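Local coordinates for protein galactan 1,3-beta-galactosidase (PDB 7BYS) that probably cleaves beta-1,3-linked galactan from its chain end as a family 43 glycoside hydrolase, and carries a carbohydrate-binding module that holds calcium, at residues A22-V27 with I254-R259; F34-S39 with D258-S263; T238-N243 with V391-P396. All blocks are in the same frame, centred on the assembly; numbering follows the deposited sequence.

Contact 1 of 3, residues A22-V27 with I254-R259; sequences AGILQV and IYMGDR
Strand 22-27 and residues 254-259 of strand 252-259 come nearest at Ala-22 and Met-256, whose CA atoms lie 7.4 Å apart; no hydrogen bond joins the two segments directly, and side chains and one water fill the space between their neighbouring sheets. The apolar contact is made by Ile-24 and Met-256, which cross at about a right angle. With CG beside its backbone N (chi1 -59°) and the rest of the chain extended, Met-256 carries its sulfur across to the flank of the isoleucine: SD lies 3.7 Å from Ile-24 CG1 and 4.0 Å from Ile-24 CD1. A long, unbranched methionine suits the span, and a branched isoleucine offers its ethyl arm to the sulfur while also packing on Phe-245 and Leu-247 of strand 242-249. Toward the start of strand 22-27 the contact turns polar. A water accepts from Ala-22 N at 3.1 Å and donates to Asp-258 OD1 at 2.8 Å, bridging a gap where the direct approach of Ala-22 N to Asp-258 OD2 is 4.4 Å. That same OD2 accepts from Gly-21 N, which leaves both oxygens of this buried carboxylate engaged. Such a join between two four-stranded antiparallel sheets, the first and the last along the catalytic domain, is where the five-bladed beta-propeller of family 43 closes its ring.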
loop_
_atom_site.group_PDB
_atom_site.type_symbol
_atom_site.label_atom_id
_atom_site.label_comp_id
_atom_site.label_asym_id
_atom_site.label_seq_id
_atom_site.Cartn_x
_atom_site.Cartn_y
_atom_site.Cartn_z
ATOM N N ALA A 22 -2.970 5.153 4.329
ATOM C CA ALA A 22 -1.955 6.043 4.900
ATOM C C ALA A 22 -2.157 7.507 4.538
ATOM O O ALA A 22 -2.442 7.852 3.388
ATOM C CB ALA A 22 -0.585 5.635 4.356
ATOM N N GLY A 23 -1.920 8.366 5.522
ATOM C CA GLY A 23 -1.621 9.766 5.295
ATOM C C GLY A 23 -0.316 10.106 5.991
ATOM O O GLY A 23 -0.127 9.768 7.170
ATOM N N ILE A 24 0.618 10.741 5.282
ATOM C CA ILE A 24 1.921 11.098 5.837
ATOM C C ILE A 24 1.977 12.604 6.049
ATOM O O ILE A 24 1.464 13.378 5.233
ATOM C CB ILE A 24 3.082 10.634 4.935
ATOM C CG1 ILE A 24 2.939 9.151 4.594
ATOM C CG2 ILE A 24 4.421 10.902 5.624
ATOM C CD1 ILE A 24 3.099 8.201 5.786
ATOM N N LEU A 25 2.614 13.014 7.145
ATOM C CA LEU A 25 2.863 14.413 7.471
ATOM C C LEU A 25 4.315 14.532 7.898
ATOM O O LEU A 25 4.817 13.695 8.650
ATOM C CB LEU A 25 1.952 14.860 8.640
ATOM C CG LEU A 25 2.294 16.156 9.397
ATOM C CD1 LEU A 25 1.959 17.393 8.586
ATOM C CD2 LEU A 25 1.578 16.190 10.745
ATOM N N GLN A 26 4.999 15.566 7.421
ATOM C CA GLN A 26 6.357 15.840 7.867
ATOM C C GLN A 26 6.359 17.137 8.662
ATOM O O GLN A 26 5.853 18.159 8.189
ATOM C CB GLN A 26 7.339 15.928 6.694
ATOM C CG GLN A 26 8.790 16.039 7.148
ATOM C CD GLN A 26 9.775 16.253 6.005
ATOM O OE1 GLN A 26 9.437 16.097 4.834
ATOM N NE2 GLN A 26 11.001 16.613 6.350
ATOM N N VAL A 27 6.909 17.082 9.875
ATOM C CA VAL A 27 7.094 18.255 10.725
ATOM C C VAL A 27 8.572 18.314 11.068
ATOM O O VAL A 27 9.079 17.471 11.819
ATOM C CB VAL A 27 6.239 18.194 11.999
ATOM C CG1 VAL A 27 6.412 19.484 12.823
ATOM C CG2 VAL A 27 4.779 17.939 11.662
ATOM N N ILE A 254 7.815 7.952 -3.323
ATOM C CA ILE A 254 7.493 6.622 -2.824
ATOM C C ILE A 254 6.008 6.391 -3.049
ATOM O O ILE A 254 5.170 7.185 -2.593
ATOM C CB ILE A 254 7.820 6.475 -1.337
ATOM C CG1 ILE A 254 9.301 6.758 -1.099
ATOM C CG2 ILE A 254 7.429 5.072 -0.862
ATOM C CD1 ILE A 254 9.676 6.783 0.349
ATOM N N TYR A 255 5.686 5.306 -3.746
ATOM C CA TYR A 255 4.322 4.817 -3.828
ATOM C C TYR A 255 4.009 4.059 -2.545
ATOM O O TYR A 255 4.684 3.069 -2.223
ATOM C CB TYR A 255 4.196 3.877 -5.022
ATOM C CG TYR A 255 2.905 3.105 -5.023
ATOM C CD1 TYR A 255 1.748 3.678 -5.523
ATOM C CD2 TYR A 255 2.833 1.805 -4.515
ATOM C CE1 TYR A 255 0.546 2.997 -5.531
ATOM C CE2 TYR A 255 1.628 1.110 -4.499
ATOM C CZ TYR A 255 0.489 1.711 -5.013
ATOM O OH TYR A 255 -0.712 1.037 -5.012
ATOM N N MET A 256 3.015 4.519 -1.791
ATOM C CA MET A 256 2.557 3.818 -0.593
ATOM C C MET A 256 1.148 3.340 -0.869
ATOM O O MET A 256 0.239 4.153 -1.045
ATOM C CB MET A 256 2.579 4.706 0.647
ATOM C CG MET A 256 3.947 5.241 0.957
ATOM S SD MET A 256 3.838 6.464 2.283
ATOM C CE MET A 256 5.577 6.667 2.691
ATOM N N GLY A 257 0.980 2.020 -0.941
ATOM C CA GLY A 257 -0.308 1.419 -1.197
ATOM C C GLY A 257 -0.708 0.444 -0.100
ATOM O O GLY A 257 0.094 0.070 0.771
ATOM N N ASP A 258 -1.967 0.028 -0.162
ATOM C CA ASP A 258 -2.530 -0.992 0.721
ATOM C C ASP A 258 -2.823 -2.244 -0.088
ATOM O O ASP A 258 -3.311 -2.158 -1.219
ATOM C CB ASP A 258 -3.874 -0.523 1.302
ATOM C CG ASP A 258 -3.733 0.651 2.249
ATOM O OD1 ASP A 258 -3.168 0.460 3.343
ATOM O OD2 ASP A 258 -4.190 1.753 1.893
ATOM N N ARG A 259 -2.550 -3.414 0.495
ATOM C CA ARG A 259 -3.053 -4.681 -0.039
ATOM C C ARG A 259 -4.210 -5.073 0.871
ATOM O O ARG A 259 -3.999 -5.608 1.962
ATOM C CB ARG A 259 -1.977 -5.764 -0.077
ATOM C CG ARG A 259 -2.534 -7.125 -0.523
ATOM C CD ARG A 259 -1.420 -8.133 -0.768
ATOM N NE ARG A 259 -0.566 -7.665 -1.850
ATOM C CZ ARG A 259 0.722 -7.949 -1.994
ATOM N NH1 ARG A 259 1.360 -8.726 -1.111
ATOM N NH2 ARG A 259 1.385 -7.432 -3.016
HETATM O O HOH W 1 -1.555 2.446 4.363
#

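Contact 2 of 3, residues F34-S39 with D258-S263; sequences FGEDKS and DRWRPS
Beside the galactose-binding pocket of the propeller, Glu-36 and Lys-38 meet the six-membered ring of Trp-260. Glu-36 OE1 lies 3.5 Å from Trp-260 CH2, approaching the indole obliquely, and the carboxylate and ring planes are only 10° apart although the two side chains cross at about a right angle. Lys-38 comes to the rim instead: its CD sits near the ring plane, 4.0 Å from Trp-260 CZ3, so a lysine serves here with its apolar methylenes as well as its charge. That charge is turned back to Glu-36 by bends near the end of the chain (chi3 131°, chi4 53°), and Lys-38 NZ makes a salt bridge of 2.8 Å to Glu-36 OE1, meeting the oxygen from above the carboxylate plane. Glu-36 OE2 accepts from Arg-82 N, which leaves the carboxylate gripped at both oxygens. With an alanine here, Lys-38 NZ would probably lose its counter-charge and Arg-82 N its acceptor, and a gap would open beside the indole. Trp-260 is held from other sides too: Asp-258 CB rests 3.5 Å above one ring face, offset toward the rim, Trp-208 packs edge-to-face with it, and its NE1 donates to Gln-242 OE1. The backbone round Lys-38 is shaped by an Asx turn, in which Asp-37 OD1 accepts from Ser-39 N at 3.0 Å and also from Ser-39 OG. Glu-81, Arg-82 and Gln-242 bind galactose in another structure of this protein, and the bonds of Glu-36 to Arg-82 N and of Trp-260 to Gln-242 are consistent with a second shell that positions the latter two, drawn from the first and last blades of a five-bladed propeller.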
loop_
_atom_site.group_PDB
_atom_site.type_symbol
_atom_site.label_atom_id
_atom_site.label_comp_id
_atom_site.label_asym_id
_atom_site.label_seq_id
_atom_site.Cartn_x
_atom_site.Cartn_y
_atom_site.Cartn_z
ATOM N N PHE A 34 -0.359 8.522 9.732
ATOM C CA PHE A 34 -1.718 8.359 10.218
ATOM C C PHE A 34 -2.417 7.304 9.381
ATOM O O PHE A 34 -2.190 7.206 8.178
ATOM C CB PHE A 34 -2.505 9.662 10.066
ATOM C CG PHE A 34 -1.901 10.820 10.789
ATOM C CD1 PHE A 34 -0.971 11.636 10.172
ATOM C CD2 PHE A 34 -2.270 11.095 12.089
ATOM C CE1 PHE A 34 -0.403 12.711 10.846
ATOM C CE2 PHE A 34 -1.699 12.168 12.768
ATOM C CZ PHE A 34 -0.768 12.969 12.151
ATOM N N GLY A 35 -3.291 6.532 10.009
ATOM C CA GLY A 35 -4.007 5.555 9.215
ATOM C C GLY A 35 -5.158 4.962 9.986
ATOM O O GLY A 35 -5.407 5.303 11.144
ATOM N N GLU A 36 -5.866 4.061 9.310
ATOM C CA GLU A 36 -6.982 3.340 9.917
ATOM C C GLU A 36 -6.457 2.187 10.767
ATOM O O GLU A 36 -5.701 1.339 10.284
ATOM C CB GLU A 36 -7.881 2.776 8.816
ATOM C CG GLU A 36 -8.321 3.805 7.794
ATOM C CD GLU A 36 -8.591 3.190 6.434
ATOM O OE1 GLU A 36 -8.648 1.945 6.329
ATOM O OE2 GLU A 36 -8.714 3.935 5.448
ATOM N N ASP A 37 -6.889 2.130 12.032
ATOM C CA ASP A 37 -6.583 0.985 12.889
ATOM C C ASP A 37 -7.621 -0.090 12.603
ATOM O O ASP A 37 -8.804 0.086 12.888
ATOM C CB ASP A 37 -6.623 1.417 14.353
ATOM C CG ASP A 37 -6.245 0.302 15.316
ATOM O OD1 ASP A 37 -6.244 -0.881 14.925
ATOM O OD2 ASP A 37 -5.950 0.612 16.489
ATOM N N LYS A 38 -7.190 -1.205 12.025
ATOM C CA LYS A 38 -8.108 -2.288 11.702
ATOM C C LYS A 38 -7.777 -3.546 12.497
ATOM O O LYS A 38 -8.033 -4.655 12.040
ATOM C CB LYS A 38 -8.118 -2.559 10.199
ATOM C CG LYS A 38 -8.629 -1.368 9.392
ATOM C CD LYS A 38 -8.639 -1.636 7.887
ATOM C CE LYS A 38 -9.986 -1.257 7.257
ATOM N NZ LYS A 38 -10.434 0.142 7.571
ATOM N N SER A 39 -7.239 -3.384 13.711
ATOM C CA SER A 39 -6.687 -4.525 14.438
ATOM C C SER A 39 -7.735 -5.553 14.837
ATOM O O SER A 39 -7.368 -6.685 15.168
ATOM C CB SER A 39 -5.929 -4.057 15.676
ATOM O OG SER A 39 -6.787 -3.310 16.504
ATOM N N ASP A 258 -1.967 0.028 -0.162
ATOM C CA ASP A 258 -2.530 -0.992 0.721
ATOM C C ASP A 258 -2.823 -2.244 -0.088
ATOM O O ASP A 258 -3.311 -2.158 -1.219
ATOM C CB ASP A 258 -3.874 -0.523 1.302
ATOM C CG ASP A 258 -3.733 0.651 2.249
ATOM O OD1 ASP A 258 -3.168 0.460 3.343
ATOM O OD2 ASP A 258 -4.190 1.753 1.893
ATOM N N ARG A 259 -2.550 -3.414 0.495
ATOM C CA ARG A 259 -3.053 -4.681 -0.039
ATOM C C ARG A 259 -4.210 -5.073 0.871
ATOM O O ARG A 259 -3.999 -5.608 1.962
ATOM C CB ARG A 259 -1.977 -5.764 -0.077
ATOM C CG ARG A 259 -2.534 -7.125 -0.523
ATOM C CD ARG A 259 -1.420 -8.133 -0.768
ATOM N NE ARG A 259 -0.566 -7.665 -1.850
ATOM C CZ ARG A 259 0.722 -7.949 -1.994
ATOM N NH1 ARG A 259 1.360 -8.726 -1.111
ATOM N NH2 ARG A 259 1.385 -7.432 -3.016
ATOM N N TRP A 260 -5.429 -4.766 0.436
ATOM C CA TRP A 260 -6.602 -4.999 1.266
ATOM C C TRP A 260 -6.919 -6.483 1.302
ATOM O O TRP A 260 -6.961 -7.150 0.260
ATOM C CB TRP A 260 -7.796 -4.248 0.689
ATOM C CG TRP A 260 -7.632 -2.764 0.699
ATOM C CD1 TRP A 260 -7.569 -1.949 -0.387
ATOM C CD2 TRP A 260 -7.529 -1.917 1.852
ATOM N NE1 TRP A 260 -7.413 -0.645 0.011
ATOM C CE2 TRP A 260 -7.398 -0.594 1.381
ATOM C CE3 TRP A 260 -7.543 -2.145 3.234
ATOM C CZ2 TRP A 260 -7.273 0.498 2.237
ATOM C CZ3 TRP A 260 -7.426 -1.056 4.087
ATOM C CH2 TRP A 260 -7.294 0.249 3.583
ATOM N N ARG A 261 -7.166 -6.999 2.499
ATOM C CA ARG A 261 -7.533 -8.401 2.679
ATOM C C ARG A 261 -8.901 -8.421 3.350
ATOM O O ARG A 261 -8.990 -8.412 4.585
ATOM C CB ARG A 261 -6.484 -9.103 3.527
ATOM C CG ARG A 261 -6.665 -10.587 3.512
ATOM C CD ARG A 261 -5.538 -11.256 4.198
ATOM N NE ARG A 261 -5.755 -12.693 4.199
ATOM C CZ ARG A 261 -4.866 -13.555 4.658
ATOM N NH1 ARG A 261 -3.718 -13.102 5.138
ATOM N NH2 ARG A 261 -5.124 -14.856 4.631
ATOM N N PRO A 262 -9.995 -8.430 2.575
ATOM C CA PRO A 262 -11.333 -8.268 3.184
ATOM C C PRO A 262 -11.685 -9.280 4.263
ATOM O O PRO A 262 -12.369 -8.909 5.225
ATOM C CB PRO A 262 -12.289 -8.364 1.986
ATOM C CG PRO A 262 -11.465 -7.997 0.813
ATOM C CD PRO A 262 -10.056 -8.460 1.104
ATOM N N SER A 263 -11.223 -10.525 4.157
ATOM C CA SER A 263 -11.562 -11.535 5.156
ATOM C C SER A 263 -10.695 -11.462 6.408
ATOM O O SER A 263 -10.979 -12.166 7.382
ATOM C CB SER A 263 -11.484 -12.940 4.555
ATOM O OG SER A 263 -10.385 -13.059 3.670
#

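Contact 3 of 3, residues T238-N243 with V391-P396; sequences TWYSQN and VVISVP
Trp-239 and Tyr-240, on a short left-handed helical turn of the catalytic propeller, meet Ile-393 on an outermost strand of one sheet of the carbohydrate-binding module, a beta-sandwich, so this is an interface between the two domains. Apolar contacts carry most of it: Ile-393 CG2 lies 4.2 Å from Trp-239 CE3, while Ile-393 CD1 is 4.1 Å from Tyr-240 CB and reaches the edge of the tyrosine ring near its plane. The two branches of the isoleucine thus serve two aromatic neighbours, helped by CG1 standing between the backbone N and the carbonyl carbon (chi1 63°); isoleucine, beta-branched and at home in a strand, has one branch for each. Among polar neighbours, Val-392 O lies 3.9 Å from Trp-239 CZ3, approaching the indole obliquely. No hydrogen bond crosses these two segments, but Tyr-240 OH bonds to Asp-385 of the module, tying down the far end of the ring. The turn itself has left-handed backbone angles at three successive residues, Thr-238 to Tyr-240. It is closed by a small polar side chain: Ser-241 OG donates to Thr-238 O at 2.7 Å, in the carbonyl plane, with a C=O...donor angle of 149°.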
loop_
_atom_site.group_PDB
_atom_site.type_symbol
_atom_site.label_atom_id
_atom_site.label_comp_id
_atom_site.label_asym_id
_atom_site.label_seq_id
_atom_site.Cartn_x
_atom_site.Cartn_y
_atom_site.Cartn_z
ATOM N N THR A 238 -1.301 -3.372 -10.031
ATOM C CA THR A 238 -0.428 -2.574 -9.170
ATOM C C THR A 238 0.326 -3.459 -8.187
ATOM O O THR A 238 0.477 -3.129 -7.007
ATOM C CB THR A 238 -1.160 -1.423 -8.469
ATOM O OG1 THR A 238 -2.163 -0.892 -9.342
ATOM C CG2 THR A 238 -0.190 -0.288 -8.158
ATOM N N TRP A 239 0.832 -4.588 -8.684
ATOM C CA TRP A 239 1.514 -5.550 -7.819
ATOM C C TRP A 239 0.634 -5.908 -6.622
ATOM O O TRP A 239 1.096 -6.008 -5.482
ATOM C CB TRP A 239 2.896 -5.036 -7.393
ATOM C CG TRP A 239 3.832 -4.877 -8.562
ATOM C CD1 TRP A 239 4.232 -3.710 -9.140
ATOM C CD2 TRP A 239 4.437 -5.932 -9.325
ATOM N NE1 TRP A 239 5.068 -3.970 -10.196
ATOM C CE2 TRP A 239 5.223 -5.325 -10.324
ATOM C CE3 TRP A 239 4.420 -7.329 -9.232
ATOM C CZ2 TRP A 239 5.968 -6.064 -11.249
ATOM C CZ3 TRP A 239 5.172 -8.066 -10.146
ATOM C CH2 TRP A 239 5.936 -7.429 -11.136
ATOM N N TYR A 240 -0.657 -6.099 -6.903
ATOM C CA TYR A 240 -1.697 -6.345 -5.899
ATOM C C TYR A 240 -1.682 -5.286 -4.787
ATOM O O TYR A 240 -1.286 -5.531 -3.640
ATOM C CB TYR A 240 -1.619 -7.772 -5.347
ATOM C CG TYR A 240 -2.906 -8.278 -4.733
ATOM C CD1 TYR A 240 -3.782 -7.437 -4.043
ATOM C CD2 TYR A 240 -3.247 -9.618 -4.849
ATOM C CE1 TYR A 240 -4.975 -7.935 -3.486
ATOM C CE2 TYR A 240 -4.402 -10.107 -4.319
ATOM C CZ TYR A 240 -5.256 -9.286 -3.638
ATOM O OH TYR A 240 -6.400 -9.833 -3.134
ATOM N N SER A 241 -2.152 -4.092 -5.150
ATOM C CA SER A 241 -2.233 -3.008 -4.180
ATOM C C SER A 241 -3.153 -1.926 -4.716
ATOM O O SER A 241 -3.620 -1.977 -5.860
ATOM C CB SER A 241 -0.841 -2.460 -3.837
ATOM O OG SER A 241 -0.351 -1.629 -4.876
ATOM N N GLN A 242 -3.409 -0.941 -3.860
ATOM C CA GLN A 242 -4.209 0.228 -4.199
ATOM C C GLN A 242 -3.551 1.439 -3.563
ATOM O O GLN A 242 -3.174 1.395 -2.386
ATOM C CB GLN A 242 -5.635 0.096 -3.666
ATOM C CG GLN A 242 -6.536 1.243 -4.110
ATOM C CD GLN A 242 -7.936 1.139 -3.560
ATOM O OE1 GLN A 242 -8.154 0.606 -2.475
ATOM N NE2 GLN A 242 -8.910 1.642 -4.319
ATOM N N ASN A 243 -3.424 2.514 -4.342
ATOM C CA ASN A 243 -2.758 3.725 -3.878
ATOM C C ASN A 243 -3.332 4.204 -2.550
ATOM O O ASN A 243 -4.541 4.131 -2.310
ATOM C CB ASN A 243 -2.949 4.822 -4.922
ATOM C CG ASN A 243 -2.041 6.001 -4.686
ATOM O OD1 ASN A 243 -0.840 5.837 -4.495
ATOM N ND2 ASN A 243 -2.599 7.201 -4.711
ATOM N N VAL A 391 -0.161 -15.077 -14.202
ATOM C CA VAL A 391 0.277 -13.795 -13.655
ATOM C C VAL A 391 1.028 -14.079 -12.363
ATOM O O VAL A 391 0.465 -14.667 -11.433
ATOM C CB VAL A 391 -0.918 -12.869 -13.378
ATOM C CG1 VAL A 391 -0.435 -11.539 -12.817
ATOM C CG2 VAL A 391 -1.749 -12.674 -14.646
ATOM N N VAL A 392 2.273 -13.621 -12.285
ATOM C CA VAL A 392 3.151 -13.888 -11.148
ATOM C C VAL A 392 3.283 -12.617 -10.316
ATOM O O VAL A 392 3.491 -11.522 -10.862
ATOM C CB VAL A 392 4.521 -14.399 -11.625
ATOM C CG1 VAL A 392 5.538 -14.435 -10.466
ATOM C CG2 VAL A 392 4.347 -15.775 -12.258
ATOM N N ILE A 393 3.122 -12.753 -8.999
ATOM C CA ILE A 393 3.524 -11.733 -8.042
ATOM C C ILE A 393 4.414 -12.396 -7.001
ATOM O O ILE A 393 4.607 -13.607 -7.020
ATOM C CB ILE A 393 2.326 -11.007 -7.395
ATOM C CG1 ILE A 393 1.472 -11.985 -6.585
ATOM C CG2 ILE A 393 1.493 -10.250 -8.456
ATOM C CD1 ILE A 393 0.391 -11.324 -5.722
ATOM N N SER A 394 4.957 -11.603 -6.081
ATOM C CA SER A 394 5.833 -12.159 -5.058
ATOM C C SER A 394 5.376 -11.763 -3.663
ATOM O O SER A 394 4.819 -10.681 -3.459
ATOM C CB SER A 394 7.298 -11.757 -5.280
ATOM O OG SER A 394 7.469 -10.366 -5.030
ATOM N N VAL A 395 5.642 -12.650 -2.706
ATOM C CA VAL A 395 5.450 -12.350 -1.289
ATOM C C VAL A 395 6.708 -12.733 -0.525
ATOM O O VAL A 395 7.400 -13.686 -0.914
ATOM C CB VAL A 395 4.220 -13.062 -0.696
ATOM C CG1 VAL A 395 2.930 -12.529 -1.302
ATOM C CG2 VAL A 395 4.328 -14.580 -0.863
ATOM N N PRO A 396 7.018 -12.054 0.571
ATOM C CA PRO A 396 8.294 -12.286 1.258
ATOM C C PRO A 396 8.161 -13.163 2.487
ATOM O O PRO A 396 7.117 -13.191 3.159
ATOM C CB PRO A 396 8.699 -10.873 1.681
ATOM C CG PRO A 396 7.377 -10.233 2.020
ATOM C CD PRO A 396 6.393 -10.784 0.997
#

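Contacts 1 and 2, centres about 13 Å apart, share Asp-258 and Arg-259; both run from the first blade, where Gly-23 O bonds to Phe-34 N (2.9 Å), to strand 252-259 of the last. Contact 3, about 17 Å from contact 1 and 16 Å from contact 2 between centres, joins that last blade to the binding module. Hydrogen bonds joining it to the others include Tyr-255 OH with Ser-241 OG (2.7 Å) and Arg-259 NH2 with Trp-239 O (2.9 Å). Gln-242, which binds galactose in another structure of this protein, belongs to segment 238-243 and bonds to Trp-260 of contact 2, so domain interface and pocket share one short piece of chain.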